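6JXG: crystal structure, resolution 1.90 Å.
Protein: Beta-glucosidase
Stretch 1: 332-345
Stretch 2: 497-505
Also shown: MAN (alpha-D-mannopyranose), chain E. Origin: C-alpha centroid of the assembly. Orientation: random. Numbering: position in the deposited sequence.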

# COMPACT_ATOMS: atom_id res chain seq x y z
N ASP A 332 6.85 0.56 -14.37
CA ASP A 332 7.70 1.52 -13.70
C ASP A 332 7.95 1.21 -12.22
O ASP A 332 8.74 1.87 -11.60
N GLY A 333 7.29 0.20 -11.65
CA GLY A 333 7.60 -0.24 -10.31
C GLY A 333 8.54 -1.42 -10.25
O GLY A 333 8.88 -1.87 -9.14
N ILE A 334 8.88 -1.99 -11.42
CA ILE A 334 9.95 -2.99 -11.48
C ILE A 334 11.26 -2.42 -10.96
O ILE A 334 11.59 -1.32 -11.28
N VAL A 335 12.01 -3.18 -10.15
CA VAL A 335 13.27 -2.73 -9.67
C VAL A 335 14.35 -3.65 -10.23
O VAL A 335 14.31 -4.86 -10.02
N LEU A 336 15.30 -3.10 -10.98
CA LEU A 336 16.46 -3.86 -11.39
C LEU A 336 17.49 -3.95 -10.28
O LEU A 336 18.00 -2.93 -9.84
N LEU A 337 17.80 -5.19 -9.85
CA LEU A 337 18.74 -5.39 -8.72
C LEU A 337 20.19 -5.64 -9.08
O LEU A 337 21.09 -5.15 -8.39
N THR A 338 20.41 -6.40 -10.13
CA THR A 338 21.78 -6.65 -10.64
C THR A 338 21.68 -6.69 -12.14
O THR A 338 20.65 -7.06 -12.67
N ASN A 339 22.77 -6.35 -12.83
CA ASN A 339 22.84 -6.46 -14.27
C ASN A 339 24.32 -6.40 -14.69
O ASN A 339 24.89 -5.34 -14.74
N LYS A 340 24.93 -7.52 -14.87
CA LYS A 340 26.36 -7.62 -15.17
C LYS A 340 26.63 -7.46 -16.66
O LYS A 340 26.06 -8.22 -17.45
N ASN A 341 27.59 -6.57 -16.99
CA ASN A 341 27.88 -6.00 -18.34
C ASN A 341 26.76 -6.13 -19.29
O ASN A 341 26.86 -6.74 -20.34
N LYS A 342 25.68 -5.49 -18.88
CA LYS A 342 24.60 -5.19 -19.78
C LYS A 342 23.95 -6.44 -20.30
O LYS A 342 23.52 -6.50 -21.48
N ALA A 343 23.84 -7.43 -19.43
CA ALA A 343 22.99 -8.58 -19.70
C ALA A 343 21.62 -8.12 -20.22
O ALA A 343 21.10 -8.59 -21.22
N LEU A 344 21.08 -7.09 -19.59
CA LEU A 344 19.84 -6.51 -20.00
C LEU A 344 20.09 -5.06 -20.43
O LEU A 344 20.99 -4.37 -19.93
N PRO A 345 19.29 -4.59 -21.37
CA PRO A 345 18.19 -5.31 -21.96
C PRO A 345 18.63 -6.38 -22.97
O PRO A 345 19.77 -6.36 -23.46
N SER A 497 26.75 -17.61 -12.80
CA SER A 497 26.04 -17.45 -14.05
C SER A 497 24.79 -16.52 -14.02
O SER A 497 24.27 -16.16 -15.06
N VAL A 498 24.37 -16.12 -12.84
CA VAL A 498 23.21 -15.17 -12.71
C VAL A 498 23.73 -13.77 -13.02
O VAL A 498 24.57 -13.19 -12.26
N LYS A 499 23.35 -13.31 -14.19
CA LYS A 499 23.86 -12.07 -14.74
C LYS A 499 22.92 -10.90 -14.46
O LYS A 499 23.39 -9.77 -14.49
N ALA A 500 21.63 -11.15 -14.23
CA ALA A 500 20.66 -10.05 -13.91
C ALA A 500 19.54 -10.57 -13.04
O ALA A 500 19.13 -11.75 -13.14
N ILE A 501 19.13 -9.76 -12.06
CA ILE A 501 18.01 -10.08 -11.22
C ILE A 501 17.00 -8.91 -11.35
O ILE A 501 17.32 -7.76 -11.06
N VAL A 502 15.80 -9.25 -11.82
CA VAL A 502 14.71 -8.30 -11.97
C VAL A 502 13.67 -8.52 -10.89
O VAL A 502 13.04 -9.55 -10.87
N TRP A 503 13.54 -7.57 -9.95
CA TRP A 503 12.55 -7.63 -8.89
C TRP A 503 11.26 -7.01 -9.48
O TRP A 503 11.04 -5.78 -9.44
N ALA A 504 10.41 -7.87 -10.01
CA ALA A 504 9.29 -7.40 -10.84
C ALA A 504 8.03 -7.13 -10.03
O ALA A 504 7.08 -6.53 -10.54
N GLY A 505 8.01 -7.61 -8.78
CA GLY A 505 6.90 -7.40 -7.85
C GLY A 505 5.64 -8.16 -8.19
O GLY A 505 5.72 -9.23 -8.79

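Strands 335-339 and 498-503 run antiparallel, their directions 172° apart, and the backbone ladder decides where each side chain can go. Val335 and Trp503 form a hydrogen-bonded pair, with Val335 N to Trp503 O at 2.9 Å and Trp503 N to Val335 O at 2.8 Å. Leu337 N donates to Ile501 O (2.9 Å) and Ile501 N to Thr338 O (3.2 Å), so Ile501 is served by two successive residues. This is a beta bulge: the register slips by one, and Leu337, with its psi of -38°, turns its CB toward the partner strand instead of falling into the usual alternation. Beyond it, Lys340 N reaches Lys499 O at 2.8 Å.

Apolar packing covers both faces of the sheet. On the face carrying Val335, Thr338, Ile501 and Trp503, Val335 (t) sets its CB 4.1 Å from Trp503 CB; branched at CB, it suits an extended strand. Leu337 (m, t) brings CD1 to 3.8 Å from Trp503 CB and 4.3 Å from Ile501 CG2, its long side chain bridging two residues of the other strand. Trp503 (chi1 t) starts on this face, but its ring leads away, and NE1 is hydrogen-bonded elsewhere in the structure.

The face of Leu336, Asn339, Ala500 and Val502 is closed partly from the loop after the first strand. Leu344 (m, t) points toward the second stretch and places CD1 3.6 Å from Val502 CG2 and 3.8 Å from Ala500 CB. Leu336 CD1 (t, p) lies 4.1 Å from the same Val502 CG2, while Val502 CG1 meets Ile334 CG2 at 3.6 Å; Val502 (t) thus uses both methyls. The strands come close at Asn339 and Ala500, whose CA atoms are 4.2 Å apart, and the small Ala500 suits this place; Ala343, pointing toward the second stretch, sets its CB 4.3 Å from Ala500 CB and 3.7 Å from Lys499 CB.

Polar side chains also take part in the packing. Asn339 (t) suits its place because its amide can both accept and donate: Leu344 N gives a hydrogen bond to Asn339 OD1 (2.9 Å), and Asn339 ND2 gives one to Leu344 O (3.0 Å), tying the loop back to the strand. Thr338 (p) holds OG1 2.9 Å from Ile501 N and 3.4 Å from Ile501 CG1. The aliphatic part of exposed Lys340 lies against the second stretch, its CD 4.4 Å from Lys499 CD.

A water oxygen lies 2.8 Å from Gly333 O and 3.0 Å from Trp503 O, within hydrogen-bonding reach of both backbones. At the other end, mannose O6 donates to Ala343 O at 2.6 Å, although that oxygen's position is less certain.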

# COMPACT_ATOMS: atom_id res chain seq x y z
CB ASP A 332 7.16 2.95 -13.83
CG ASP A 332 7.16 3.50 -15.23
OD1 ASP A 332 7.73 2.89 -16.17
OD2 ASP A 332 6.65 4.65 -15.36
CB ILE A 334 10.10 -3.53 -12.90
CG1 ILE A 334 8.81 -4.32 -13.30
CG2 ILE A 334 11.33 -4.40 -13.00
CD1 ILE A 334 8.84 -4.86 -14.74
CB VAL A 335 13.32 -2.75 -8.13
CG1 VAL A 335 14.66 -2.22 -7.66
CG2 VAL A 335 12.17 -1.93 -7.57
CB LEU A 336 17.06 -3.23 -12.67
CG LEU A 336 18.22 -3.92 -13.41
CD1 LEU A 336 17.82 -5.31 -13.93
CD2 LEU A 336 18.81 -3.06 -14.56
CB LEU A 337 18.26 -6.51 -7.75
CG LEU A 337 16.91 -6.23 -7.04
CD1 LEU A 337 16.52 -7.45 -6.16
CD2 LEU A 337 16.92 -4.97 -6.16
CB THR A 338 22.41 -8.01 -10.17
OG1 THR A 338 21.62 -9.08 -10.65
CG2 THR A 338 22.41 -8.14 -8.68
CB ASN A 339 22.10 -5.26 -14.86
CG ASN A 339 21.94 -5.36 -16.36
OD1 ASN A 339 22.10 -6.42 -16.94
ND2 ASN A 339 21.65 -4.24 -17.00
CB LYS A 340 26.85 -8.96 -14.73
CG LYS A 340 26.74 -9.17 -13.23
CD LYS A 340 27.41 -10.48 -12.83
CE LYS A 340 26.78 -11.21 -11.65
NZ LYS A 340 27.51 -10.95 -10.39
CB ASN A 341 29.15 -6.52 -18.95
CG ASN A 341 29.41 -7.88 -18.47
OD1 ASN A 341 28.60 -8.76 -18.74
ND2 ASN A 341 30.44 -8.04 -17.63
CB LYS A 342 25.10 -4.31 -20.92
CG LYS A 342 25.82 -3.07 -20.44
CD LYS A 342 26.39 -2.31 -21.62
CE LYS A 342 25.62 -1.06 -21.89
NZ LYS A 342 26.39 0.18 -21.60
CB ALA A 343 22.86 -9.44 -18.45
CB LEU A 344 18.83 -6.55 -18.83
CG LEU A 344 18.23 -7.92 -18.43
CD1 LEU A 344 17.34 -7.79 -17.20
CD2 LEU A 344 17.44 -8.58 -19.53
CB PRO A 345 17.42 -4.21 -22.72
CG PRO A 345 18.53 -3.26 -23.12
CD PRO A 345 19.43 -3.24 -21.93
CB SER A 497 25.63 -18.84 -14.65
OG SER A 497 25.24 -19.71 -13.64
CB VAL A 498 22.57 -15.23 -11.34
CG1 VAL A 498 21.52 -14.09 -11.17
CG2 VAL A 498 21.88 -16.58 -11.13
CB LYS A 499 24.05 -12.16 -16.26
CG LYS A 499 24.93 -13.34 -16.73
CD LYS A 499 26.30 -13.31 -16.06
CE LYS A 499 27.22 -14.36 -16.65
NZ LYS A 499 28.34 -14.47 -15.71
CB ALA A 500 20.16 -9.38 -15.16
CB ILE A 501 18.43 -10.28 -9.76
CG1 ILE A 501 19.42 -11.42 -9.63
CG2 ILE A 501 17.23 -10.62 -8.91
CD1 ILE A 501 19.89 -11.57 -8.22
CB VAL A 502 14.07 -8.51 -13.33
CG1 VAL A 502 12.94 -7.54 -13.51
CG2 VAL A 502 15.18 -8.47 -14.42
CB TRP A 503 13.09 -6.87 -7.70
CG TRP A 503 12.35 -7.00 -6.50
CD1 TRP A 503 11.44 -6.10 -6.03
CD2 TRP A 503 12.45 -8.04 -5.53
NE1 TRP A 503 10.93 -6.55 -4.85
CE2 TRP A 503 11.55 -7.73 -4.50
CE3 TRP A 503 13.20 -9.20 -5.44
CZ2 TRP A 503 11.35 -8.56 -3.43
CZ3 TRP A 503 12.99 -10.04 -4.37
CH2 TRP A 503 12.09 -9.72 -3.38
CB ALA A 504 8.99 -8.47 -11.88
C1 MAN E . 21.25 -14.40 -24.07
C2 MAN E . 22.72 -14.50 -24.50
C3 MAN E . 23.72 -13.72 -23.63
C4 MAN E . 23.18 -12.32 -23.32
C5 MAN E . 21.85 -12.56 -22.66
C6 MAN E . 21.28 -11.29 -22.07
O2 MAN E . 22.75 -13.94 -25.76
O3 MAN E . 24.89 -13.62 -24.40
O4 MAN E . 24.05 -11.56 -22.47
O5 MAN E . 20.94 -13.12 -23.59
O6 MAN E . 20.98 -10.36 -23.09
O HOH W 1 8.91 -4.35 -7.95